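PDB 4DLK: phosphoribosylaminoimidazole carboxylase, ATPase subunit from Bacillus anthracis, which probably uses ATP and bicarbonate to carboxylate aminoimidazole ribonucleotide, giving N5-carboxyaminoimidazole ribonucleotide in purine biosynthesis. Local coordinates for residues 312-317 and 346-351; 23-28 and 46-51. All coordinates share one frame; numbering follows the deposited sequence.

Contact 1: residues 312-317 and 346-351. With ATP (adenosine-5'-triphosphate), chain H; ATP (adenosine-5'-triphosphate), chain G.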
ATOM      1  N   MET A 312      14.837   5.026   5.222  1.00 14.76           N
ATOM      2  CA  MET A 312      14.797   3.809   4.429  1.00 14.91           C
ATOM      3  C   MET A 312      16.169   3.175   4.462  1.00 14.74           C
ATOM      4  O   MET A 312      17.173   3.854   4.249  1.00 14.64           O
ATOM      5  CB  MET A 312      14.389   4.082   2.974  1.00 15.09           C
ATOM      6  CG  MET A 312      14.234   2.800   2.164  1.00 15.57           C
ATOM      7  SD  MET A 312      14.949   2.831   0.510  1.00 16.42           S
ATOM      8  CE  MET A 312      16.709   2.930   0.840  1.00 15.86           C
ATOM      9  N   VAL A 313      16.215   1.878   4.746  1.00 14.48           N
ATOM     10  CA  VAL A 313      17.462   1.140   4.701  1.00 14.41           C
ATOM     11  C   VAL A 313      17.309  -0.006   3.711  1.00 14.21           C
ATOM     12  O   VAL A 313      16.333  -0.755   3.782  1.00 14.13           O
ATOM     13  CB  VAL A 313      17.857   0.569   6.080  1.00 14.70           C
ATOM     14  CG1 VAL A 313      19.308   0.118   6.059  1.00 14.75           C
ATOM     15  CG2 VAL A 313      17.627   1.591   7.188  1.00 14.65           C
ATOM     16  N   ASN A 314      18.261  -0.134   2.784  1.00 13.61           N
ATOM     17  CA  ASN A 314      18.233  -1.221   1.804  1.00 13.59           C
ATOM     18  C   ASN A 314      18.629  -2.548   2.437  1.00 13.93           C
ATOM     19  O   ASN A 314      19.536  -2.599   3.278  1.00 13.60           O
ATOM     20  CB  ASN A 314      19.185  -0.941   0.633  1.00 13.00           C
ATOM     21  CG  ASN A 314      18.496  -0.295  -0.569  1.00 12.91           C
ATOM     22  OD1 ASN A 314      17.272  -0.378  -0.755  1.00 12.53           O
ATOM     23  ND2 ASN A 314      19.297   0.347  -1.404  1.00 12.50           N
ATOM     24  N   ILE A 315      17.958  -3.611   2.006  1.00 14.40           N
ATOM     25  CA  ILE A 315      18.298  -4.975   2.387  1.00 15.22           C
ATOM     26  C   ILE A 315      18.926  -5.696   1.183  1.00 15.68           C
ATOM     27  O   ILE A 315      18.253  -5.981   0.191  1.00 15.73           O
ATOM     28  CB  ILE A 315      17.056  -5.724   2.921  1.00 15.38           C
ATOM     29  CG1 ILE A 315      16.548  -5.034   4.193  1.00 15.38           C
ATOM     30  CG2 ILE A 315      17.375  -7.195   3.196  1.00 15.76           C
ATOM     31  CD1 ILE A 315      15.107  -5.344   4.539  1.00 15.90           C
ATOM     32  N   LEU A 316      20.229  -5.943   1.264  1.00 15.94           N
ATOM     33  CA  LEU A 316      20.946  -6.670   0.224  1.00 16.67           C
ATOM     34  C   LEU A 316      20.996  -8.146   0.589  1.00 17.49           C
ATOM     35  O   LEU A 316      20.616  -8.524   1.698  1.00 18.01           O
ATOM     36  CB  LEU A 316      22.364  -6.104   0.032  1.00 16.56           C
ATOM     37  CG  LEU A 316      22.521  -4.594  -0.208  1.00 16.33           C
ATOM     38  CD1 LEU A 316      23.982  -4.251  -0.473  1.00 16.11           C
ATOM     39  CD2 LEU A 316      21.655  -4.134  -1.373  1.00 15.85           C
ATOM     40  N   GLY A 317      21.445  -8.979  -0.348  1.00 18.51           N
ATOM     41  CA  GLY A 317      21.611 -10.413  -0.101  1.00 20.13           C
ATOM     42  C   GLY A 317      22.363 -10.694   1.187  1.00 21.24           C
ATOM     43  O   GLY A 317      21.955 -11.546   1.970  1.00 22.21           O
ATOM     44  N   GLN A 346      25.256  -8.549  -3.135  1.00 23.45           N
ATOM     45  CA  GLN A 346      24.946  -7.135  -3.389  1.00 23.81           C
ATOM     46  C   GLN A 346      23.583  -6.902  -4.042  1.00 22.68           C
ATOM     47  O   GLN A 346      23.195  -5.758  -4.270  1.00 22.73           O
ATOM     48  CB  GLN A 346      26.054  -6.478  -4.218  1.00 25.49           C
ATOM     49  CG  GLN A 346      27.370  -6.293  -3.467  1.00 27.83           C
ATOM     50  CD  GLN A 346      28.484  -5.786  -4.366  1.00 29.98           C
ATOM     51  OE1 GLN A 346      28.901  -6.469  -5.307  1.00 30.73           O
ATOM     52  NE2 GLN A 346      28.973  -4.583  -4.080  1.00 30.07           N
ATOM     53  N   ARG A 347      22.860  -7.978  -4.337  1.00 21.46           N
ATOM     54  CA  ARG A 347      21.520  -7.869  -4.916  1.00 20.79           C
ATOM     55  C   ARG A 347      20.531  -7.282  -3.892  1.00 19.71           C
ATOM     56  O   ARG A 347      20.516  -7.689  -2.729  1.00 18.72           O
ATOM     57  CB  ARG A 347      21.047  -9.242  -5.406  1.00 21.69           C
ATOM     58  CG  ARG A 347      19.660  -9.273  -6.035  1.00 22.99           C
ATOM     59  CD  ARG A 347      19.295 -10.686  -6.474  1.00 24.58           C
ATOM     60  NE  ARG A 347      20.013 -11.077  -7.687  1.00 25.74           N
ATOM     61  CZ  ARG A 347      20.009 -12.301  -8.211  1.00 26.71           C
ATOM     62  NH1 ARG A 347      19.326 -13.284  -7.638  1.00 27.18           N
ATOM     63  NH2 ARG A 347      20.697 -12.543  -9.318  1.00 27.86           N
ATOM     64  N   LYS A 348      19.717  -6.330  -4.343  1.00 18.08           N
ATOM     65  CA  LYS A 348      18.687  -5.713  -3.508  1.00 17.55           C
ATOM     66  C   LYS A 348      17.496  -6.648  -3.331  1.00 16.87           C
ATOM     67  O   LYS A 348      16.786  -6.950  -4.295  1.00 16.61           O
ATOM     68  CB  LYS A 348      18.246  -4.365  -4.109  1.00 17.19           C
ATOM     69  CG  LYS A 348      19.309  -3.284  -3.997  1.00 16.80           C
ATOM     70  CD  LYS A 348      18.985  -2.031  -4.806  1.00 17.18           C
ATOM     71  CE  LYS A 348      20.215  -1.132  -4.874  1.00 16.57           C
ATOM     72  NZ  LYS A 348      19.958   0.147  -5.595  1.00 17.26           N
ATOM     73  N   MET A 349      17.284  -7.104  -2.098  1.00 16.54           N
ATOM     74  CA  MET A 349      16.239  -8.097  -1.796  1.00 16.44           C
ATOM     75  C   MET A 349      14.996  -7.438  -1.221  1.00 15.70           C
ATOM     76  O   MET A 349      13.917  -8.031  -1.197  1.00 15.27           O
ATOM     77  CB  MET A 349      16.755  -9.149  -0.802  1.00 17.09           C
ATOM     78  CG  MET A 349      18.064  -9.823  -1.203  1.00 17.34           C
ATOM     79  SD  MET A 349      18.019 -10.610  -2.823  1.00 18.50           S
ATOM     80  CE  MET A 349      16.873 -11.954  -2.494  1.00 18.06           C
ATOM     81  N   GLY A 350      15.169  -6.211  -0.743  1.00 15.52           N
ATOM     82  CA  GLY A 350      14.094  -5.462  -0.122  1.00 14.55           C
ATOM     83  C   GLY A 350      14.606  -4.194   0.514  1.00 14.38           C
ATOM     84  O   GLY A 350      15.742  -3.772   0.271  1.00 14.57           O
ATOM     85  N   HIS A 351      13.748  -3.570   1.311  1.00 13.80           N
ATOM     86  CA  HIS A 351      14.129  -2.422   2.112  1.00 13.92           C
ATOM     87  C   HIS A 351      13.258  -2.353   3.323  1.00 13.82           C
ATOM     88  O   HIS A 351      12.212  -2.999   3.394  1.00 13.93           O
ATOM     89  CB  HIS A 351      14.018  -1.118   1.318  1.00 13.49           C
ATOM     90  CG  HIS A 351      12.616  -0.814   0.844  1.00 13.32           C
ATOM     91  ND1 HIS A 351      12.130  -1.287  -0.317  1.00 13.09           N
ATOM     92  CD2 HIS A 351      11.589  -0.073   1.431  1.00 13.08           C
ATOM     93  CE1 HIS A 351      10.861  -0.861  -0.477  1.00 13.24           C
ATOM     94  NE2 HIS A 351      10.530  -0.124   0.598  1.00 12.97           N
TER
HETATM   95  PG  ATP H 406      21.383  -9.352 -10.449  1.00 40.61           P
HETATM   96  O1G ATP H 406      21.946  -8.285 -11.351  1.00 40.37           O
HETATM   97  O2G ATP H 406      21.642 -10.747 -10.975  1.00 42.38           O
HETATM   98  O3G ATP H 406      21.708  -9.186  -8.981  1.00 40.54           O
HETATM   99  PB  ATP H 406      18.934  -7.961  -9.898  1.00 38.24           P
HETATM  100  O1B ATP H 406      17.908  -8.517  -8.944  1.00 35.08           O
HETATM  101  O2B ATP H 406      19.908  -6.936  -9.385  1.00 37.30           O
HETATM  102  O3B ATP H 406      19.773  -9.189 -10.557  1.00 39.33           O
HETATM  103  PA  ATP H 406      18.680  -6.272 -12.216  1.00 39.58           P
HETATM  104  O1A ATP H 406      20.126  -5.952 -11.925  1.00 39.17           O
HETATM  105  O2A ATP H 406      17.708  -5.121 -12.322  1.00 38.96           O
HETATM  106  O3A ATP H 406      18.109  -7.350 -11.150  1.00 38.37           O
HETATM  107  O5' ATP H 406      18.595  -7.086 -13.606  1.00 40.18           O
HETATM  108  C5' ATP H 406      19.305  -8.312 -13.794  1.00 42.17           C
HETATM  109  C4' ATP H 406      20.318  -8.162 -14.924  1.00 43.93           C
HETATM  110  O4' ATP H 406      19.701  -7.590 -16.084  1.00 44.16           O
HETATM  111  C3' ATP H 406      21.472  -7.237 -14.565  1.00 44.69           C
HETATM  112  O3' ATP H 406      22.568  -7.959 -13.994  1.00 45.33           O
HETATM  113  C2' ATP H 406      21.837  -6.567 -15.875  1.00 45.18           C
HETATM  114  O2' ATP H 406      22.848  -7.312 -16.564  1.00 45.95           O
HETATM  115  C1' ATP H 406      20.560  -6.618 -16.699  1.00 44.35           C
HETATM  116  N9  ATP H 406      19.912  -5.276 -16.738  1.00 43.85           N
HETATM  117  C8  ATP H 406      18.813  -4.899 -16.049  1.00 43.77           C
HETATM  118  N7  ATP H 406      18.480  -3.607 -16.315  1.00 43.45           N
HETATM  119  C5  ATP H 406      19.380  -3.134 -17.201  1.00 42.65           C
HETATM  120  C6  ATP H 406      19.621  -1.846 -17.908  1.00 42.16           C
HETATM  121  N6  ATP H 406      18.810  -0.772 -17.717  1.00 43.10           N
HETATM  122  N1  ATP H 406      20.680  -1.776 -18.751  1.00 41.87           N
HETATM  123  C2  ATP H 406      21.501  -2.828 -18.955  1.00 42.12           C
HETATM  124  N3  ATP H 406      21.341  -4.021 -18.348  1.00 42.62           N
HETATM  125  C4  ATP H 406      20.321  -4.237 -17.477  1.00 42.92           C
HETATM  126  PG  ATP G 405      20.830   4.344  -7.398  1.00 25.00           P
HETATM  127  O1G ATP G 405      21.498   3.162  -8.069  1.00 23.30           O
HETATM  128  O2G ATP G 405      21.172   4.518  -5.937  1.00 24.74           O
HETATM  129  O3G ATP G 405      20.879   5.638  -8.184  1.00 24.51           O
HETATM  130  PB  ATP G 405      18.501   3.114  -8.474  1.00 23.50           P
HETATM  131  O1B ATP G 405      16.997   3.249  -8.334  1.00 22.73           O
HETATM  132  O2B ATP G 405      19.159   3.451  -9.801  1.00 22.84           O
HETATM  133  O3B ATP G 405      19.248   3.959  -7.326  1.00 23.78           O
HETATM  134  PA  ATP G 405      17.948   0.324  -8.234  1.00 26.38           P
HETATM  135  O1A ATP G 405      16.737   0.452  -7.343  1.00 25.47           O
HETATM  136  O2A ATP G 405      18.858  -0.877  -8.129  1.00 24.81           O
HETATM  137  O3A ATP G 405      18.918   1.612  -8.082  1.00 25.18           O
HETATM  138  O5' ATP G 405      17.460   0.460  -9.751  1.00 27.52           O
HETATM  139  C5' ATP G 405      16.689  -0.565 -10.362  1.00 27.98           C
HETATM  140  C4' ATP G 405      16.747  -0.227 -11.837  1.00 29.44           C
HETATM  141  O4' ATP G 405      18.088  -0.361 -12.314  1.00 30.51           O
HETATM  142  C3' ATP G 405      15.870  -1.138 -12.673  1.00 30.46           C
HETATM  143  O3' ATP G 405      15.120  -0.272 -13.534  1.00 29.94           O
HETATM  144  C2' ATP G 405      16.848  -1.986 -13.463  1.00 30.99           C
HETATM  145  O2' ATP G 405      16.323  -2.312 -14.755  1.00 30.56           O
HETATM  146  C1' ATP G 405      18.063  -1.064 -13.556  1.00 31.81           C
HETATM  147  N9  ATP G 405      19.350  -1.764 -13.814  1.00 33.76           N
HETATM  148  C8  ATP G 405      19.726  -2.981 -13.356  1.00 33.78           C
HETATM  149  N7  ATP G 405      20.971  -3.304 -13.796  1.00 34.11           N
HETATM  150  C5  ATP G 405      21.415  -2.280 -14.549  1.00 34.24           C
HETATM  151  C6  ATP G 405      22.648  -1.968 -15.318  1.00 34.38           C
HETATM  152  N6  ATP G 405      23.674  -2.853 -15.357  1.00 34.16           N
HETATM  153  N1  ATP G 405      22.713  -0.779 -15.970  1.00 34.43           N
HETATM  154  C2  ATP G 405      21.695   0.107 -15.938  1.00 34.47           C
HETATM  155  N3  ATP G 405      20.547  -0.113 -15.261  1.00 34.71           N
HETATM  156  C4  ATP G 405      20.347  -1.264 -14.559  1.00 34.19           C

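Contact 2: residues 23-28 and 46-51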
ATOM      1  N   MET A  23       5.120  -0.951  -8.631  1.00 12.52           N
ATOM      2  CA  MET A  23       4.144  -0.367  -9.555  1.00 12.51           C
ATOM      3  C   MET A  23       2.879  -1.226  -9.619  1.00 11.96           C
ATOM      4  O   MET A  23       1.763  -0.710  -9.508  1.00 11.03           O
ATOM      5  CB  MET A  23       4.710  -0.289 -10.974  1.00 13.34           C
ATOM      6  CG  MET A  23       5.700   0.829 -11.241  1.00 14.61           C
ATOM      7  SD  MET A  23       6.245   0.719 -12.965  1.00 17.27           S
ATOM      8  CE  MET A  23       7.505   1.987 -12.947  1.00 15.63           C
ATOM      9  N   ALA A  24       3.070  -2.530  -9.835  1.00 11.44           N
ATOM     10  CA  ALA A  24       1.951  -3.459 -10.012  1.00 11.31           C
ATOM     11  C   ALA A  24       1.087  -3.521  -8.757  1.00 11.18           C
ATOM     12  O   ALA A  24      -0.130  -3.560  -8.846  1.00 11.15           O
ATOM     13  CB  ALA A  24       2.454  -4.852 -10.384  1.00 11.28           C
ATOM     14  N   LEU A  25       1.723  -3.532  -7.587  1.00 11.36           N
ATOM     15  CA  LEU A  25       0.978  -3.592  -6.326  1.00 11.59           C
ATOM     16  C   LEU A  25       0.110  -2.356  -6.140  1.00 11.77           C
ATOM     17  O   LEU A  25      -1.068  -2.466  -5.804  1.00 12.00           O
ATOM     18  CB  LEU A  25       1.915  -3.808  -5.130  1.00 11.52           C
ATOM     19  CG  LEU A  25       2.515  -5.216  -5.074  1.00 11.97           C
ATOM     20  CD1 LEU A  25       3.654  -5.290  -4.066  1.00 12.06           C
ATOM     21  CD2 LEU A  25       1.444  -6.255  -4.759  1.00 12.21           C
ATOM     22  N   ALA A  26       0.686  -1.186  -6.392  1.00 11.94           N
ATOM     23  CA  ALA A  26      -0.060   0.075  -6.284  1.00 12.28           C
ATOM     24  C   ALA A  26      -1.212   0.128  -7.298  1.00 12.59           C
ATOM     25  O   ALA A  26      -2.324   0.580  -6.976  1.00 13.00           O
ATOM     26  CB  ALA A  26       0.880   1.261  -6.447  1.00 12.28           C
ATOM     27  N   ALA A  27      -0.967  -0.375  -8.509  1.00 12.29           N
ATOM     28  CA  ALA A  27      -2.001  -0.408  -9.532  1.00 12.36           C
ATOM     29  C   ALA A  27      -3.144  -1.366  -9.184  1.00 12.59           C
ATOM     30  O   ALA A  27      -4.312  -1.072  -9.457  1.00 12.15           O
ATOM     31  CB  ALA A  27      -1.401  -0.749 -10.894  1.00 12.44           C
ATOM     32  N   LYS A  28      -2.806  -2.504  -8.573  1.00 13.23           N
ATOM     33  CA  LYS A  28      -3.811  -3.479  -8.134  1.00 14.38           C
ATOM     34  C   LYS A  28      -4.794  -2.903  -7.106  1.00 14.46           C
ATOM     35  O   LYS A  28      -6.004  -3.155  -7.181  1.00 14.11           O
ATOM     36  CB  LYS A  28      -3.133  -4.739  -7.584  1.00 15.22           C
ATOM     37  CG  LYS A  28      -2.610  -5.672  -8.667  1.00 16.17           C
ATOM     38  CD  LYS A  28      -3.698  -6.618  -9.140  1.00 17.93           C
ATOM     39  CE  LYS A  28      -3.136  -7.607 -10.149  1.00 18.58           C
ATOM     40  NZ  LYS A  28      -4.221  -8.468 -10.684  1.00 19.43           N
ATOM     41  N   ALA A  46       6.208 -10.393 -12.063  1.00 14.71           N
ATOM     42  CA  ALA A  46       5.383 -11.525 -12.521  1.00 14.99           C
ATOM     43  C   ALA A  46       4.588 -12.177 -11.388  1.00 15.32           C
ATOM     44  O   ALA A  46       3.488 -12.677 -11.608  1.00 15.28           O
ATOM     45  CB  ALA A  46       6.244 -12.568 -13.216  1.00 15.46           C
ATOM     46  N   GLN A  47       5.147 -12.163 -10.180  1.00 15.41           N
ATOM     47  CA  GLN A  47       4.476 -12.726  -9.005  1.00 16.13           C
ATOM     48  C   GLN A  47       3.220 -11.952  -8.602  1.00 16.29           C
ATOM     49  O   GLN A  47       2.436 -12.415  -7.770  1.00 16.58           O
ATOM     50  CB  GLN A  47       5.443 -12.776  -7.827  1.00 16.06           C
ATOM     51  CG  GLN A  47       6.626 -13.705  -8.040  1.00 15.96           C
ATOM     52  CD  GLN A  47       7.725 -13.462  -7.030  1.00 16.00           C
ATOM     53  OE1 GLN A  47       7.468 -13.009  -5.914  1.00 16.20           O
ATOM     54  NE2 GLN A  47       8.959 -13.755  -7.417  1.00 16.14           N
ATOM     55  N   VAL A  48       3.042 -10.771  -9.192  1.00 16.36           N
ATOM     56  CA  VAL A  48       1.918  -9.892  -8.882  1.00 16.96           C
ATOM     57  C   VAL A  48       1.067  -9.671 -10.147  1.00 17.62           C
ATOM     58  O   VAL A  48      -0.089  -9.269 -10.063  1.00 18.77           O
ATOM     59  CB  VAL A  48       2.431  -8.538  -8.308  1.00 17.26           C
ATOM     60  CG1 VAL A  48       1.289  -7.561  -8.077  1.00 17.25           C
ATOM     61  CG2 VAL A  48       3.200  -8.757  -7.006  1.00 17.30           C
ATOM     62  N   ALA A  49       1.646  -9.959 -11.311  1.00 17.69           N
ATOM     63  CA  ALA A  49       1.013  -9.706 -12.610  1.00 17.88           C
ATOM     64  C   ALA A  49      -0.061 -10.727 -12.980  1.00 18.21           C
ATOM     65  O   ALA A  49       0.025 -11.878 -12.594  1.00 18.78           O
ATOM     66  CB  ALA A  49       2.071  -9.665 -13.704  1.00 17.27           C
ATOM     67  N   ASP A  50      -1.050 -10.292 -13.759  1.00 18.01           N
ATOM     68  CA  ASP A  50      -2.060 -11.183 -14.331  1.00 18.47           C
ATOM     69  C   ASP A  50      -1.522 -11.952 -15.540  1.00 18.69           C
ATOM     70  O   ASP A  50      -1.891 -13.105 -15.766  1.00 17.82           O
ATOM     71  CB  ASP A  50      -3.292 -10.375 -14.738  1.00 18.31           C
ATOM     72  CG  ASP A  50      -3.924  -9.652 -13.561  1.00 19.06           C
ATOM     73  OD1 ASP A  50      -4.674 -10.310 -12.804  1.00 19.68           O
ATOM     74  OD2 ASP A  50      -3.659  -8.440 -13.375  1.00 17.67           O
ATOM     75  N   ILE A  51      -0.654 -11.300 -16.315  1.00 19.02           N
ATOM     76  CA  ILE A  51      -0.070 -11.889 -17.525  1.00 19.39           C
ATOM     77  C   ILE A  51       1.443 -11.685 -17.505  1.00 19.30           C
ATOM     78  O   ILE A  51       1.913 -10.599 -17.173  1.00 18.60           O
ATOM     79  CB  ILE A  51      -0.663 -11.245 -18.801  1.00 20.02           C
ATOM     80  CG1 ILE A  51      -2.167 -11.527 -18.904  1.00 21.12           C
ATOM     81  CG2 ILE A  51       0.058 -11.741 -20.053  1.00 20.10           C
ATOM     82  CD1 ILE A  51      -2.986 -10.362 -19.432  1.00 21.76           C
TER

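Contact 1: residues 312-317 and 346-351
Ile315 O accepts from two successive backbone N-H groups of the facing strand, Met349 N at 2.7 Å and, more loosely, Gly350 N. Two residues thus face one, a classic beta bulge that shifts the antiparallel register between Ile315 and Leu316. Gly350 suits the bulge, since its almost fully extended backbone is easily reached by a residue without a side chain. Its carbonyl oxygen takes Ile315 N at 2.8 Å, and Arg347 O takes Gly317 N.

Asn314, Leu316, Lys348 and His351 share one face of the sheet. Leu316 and Lys348 lie side by side, CD2 of Leu316 sitting 3.6 Å from CG of Lys348, so the leucine methyl packs along the aliphatic part of the extended lysine; a lysine, with its long apolar stem and charged end, suits the place. The amine makes weak bonds to O2A and O3A of one ATP and a further bond to Asn275 OD1, an oxygen shared with the amide nitrogen of Asn314, which also reaches Leu218 O. His351 takes CG of Met312 obliquely at its ring, while Tyr338 OH satisfies its ND1.

Arg347, whose chain bends at chi3 (-75°), grips the gamma-phosphate of a second ATP. Its NH2 meets O2G of that ATP at the guanidinium edge, 2.6 Å away. Its NE bonds to O3G almost straight (173°), and Glu342 O accepts from NH1. The arrangement is a classic-bulge antiparallel strand pair in the C-terminal domain, supplying two cationic side chains to ATP-binding pockets.

Contact 2: residues 23-28 and 46-51
Lys28 NZ is gripped by both carboxylate oxygens of Asp50 and, from across the dimer interface, by Gln47 O of the second subunit. Lys28 NZ lies 2.7 Å from Asp50 OD2, the shorter bond of the salt bridge, and meets that oxygen on its syn side, 23° out of the carboxylate plane; the bond to OD1 is weak. A bend at chi2 (-86°) followed by an extended end carries the amine from the helix to the aspartate, which approaches from the opposite direction. Asp50 OD2 also accepts from Ile34 N, so the carboxylate is tied to strand 33-38 as well as to the helix. These donors would probably stabilise its negative charge.

Beside the ion pair, Val48 fills the angle between Ala24 and Leu25. Its CG1 lies 3.7 Å from Ala24 CB and 3.6 Å from Leu25 CD2, with the valine and leucine side chains crossing at about a right angle. The small methyl of Ala24 lets the loop come close to the helix. CG1 alone reaches both residues, and the second branch, CG2, adds contact with Leu25. The arrangement joins helix 18-29 to the loop leading into strand 51-54, part of the Rossmann-like alpha/beta fold of the preATP-grasp domain, at its dimer interface.

Along the chain the two contacts come in series, contact 2 closing long before contact 1 opens. Their centres lie about 20 Å apart and their nearest atoms about 9 Å, without touching. They share no sheet: contact 2 packs helix 18-29 beside the four-stranded parallel sheet of the preATP-grasp domain, whereas contact 1 pairs strands 310-316 and 348-355 within the large antiparallel sheet, which also carries strands of the ATP-grasp domain. The side chain of Ala24 is about 14 Å from a bound ATP. Contact 1 thus contributes side chains to the nucleotide sites, whereas contact 2 packs a helix against a loop, and its residues also touch the second subunit.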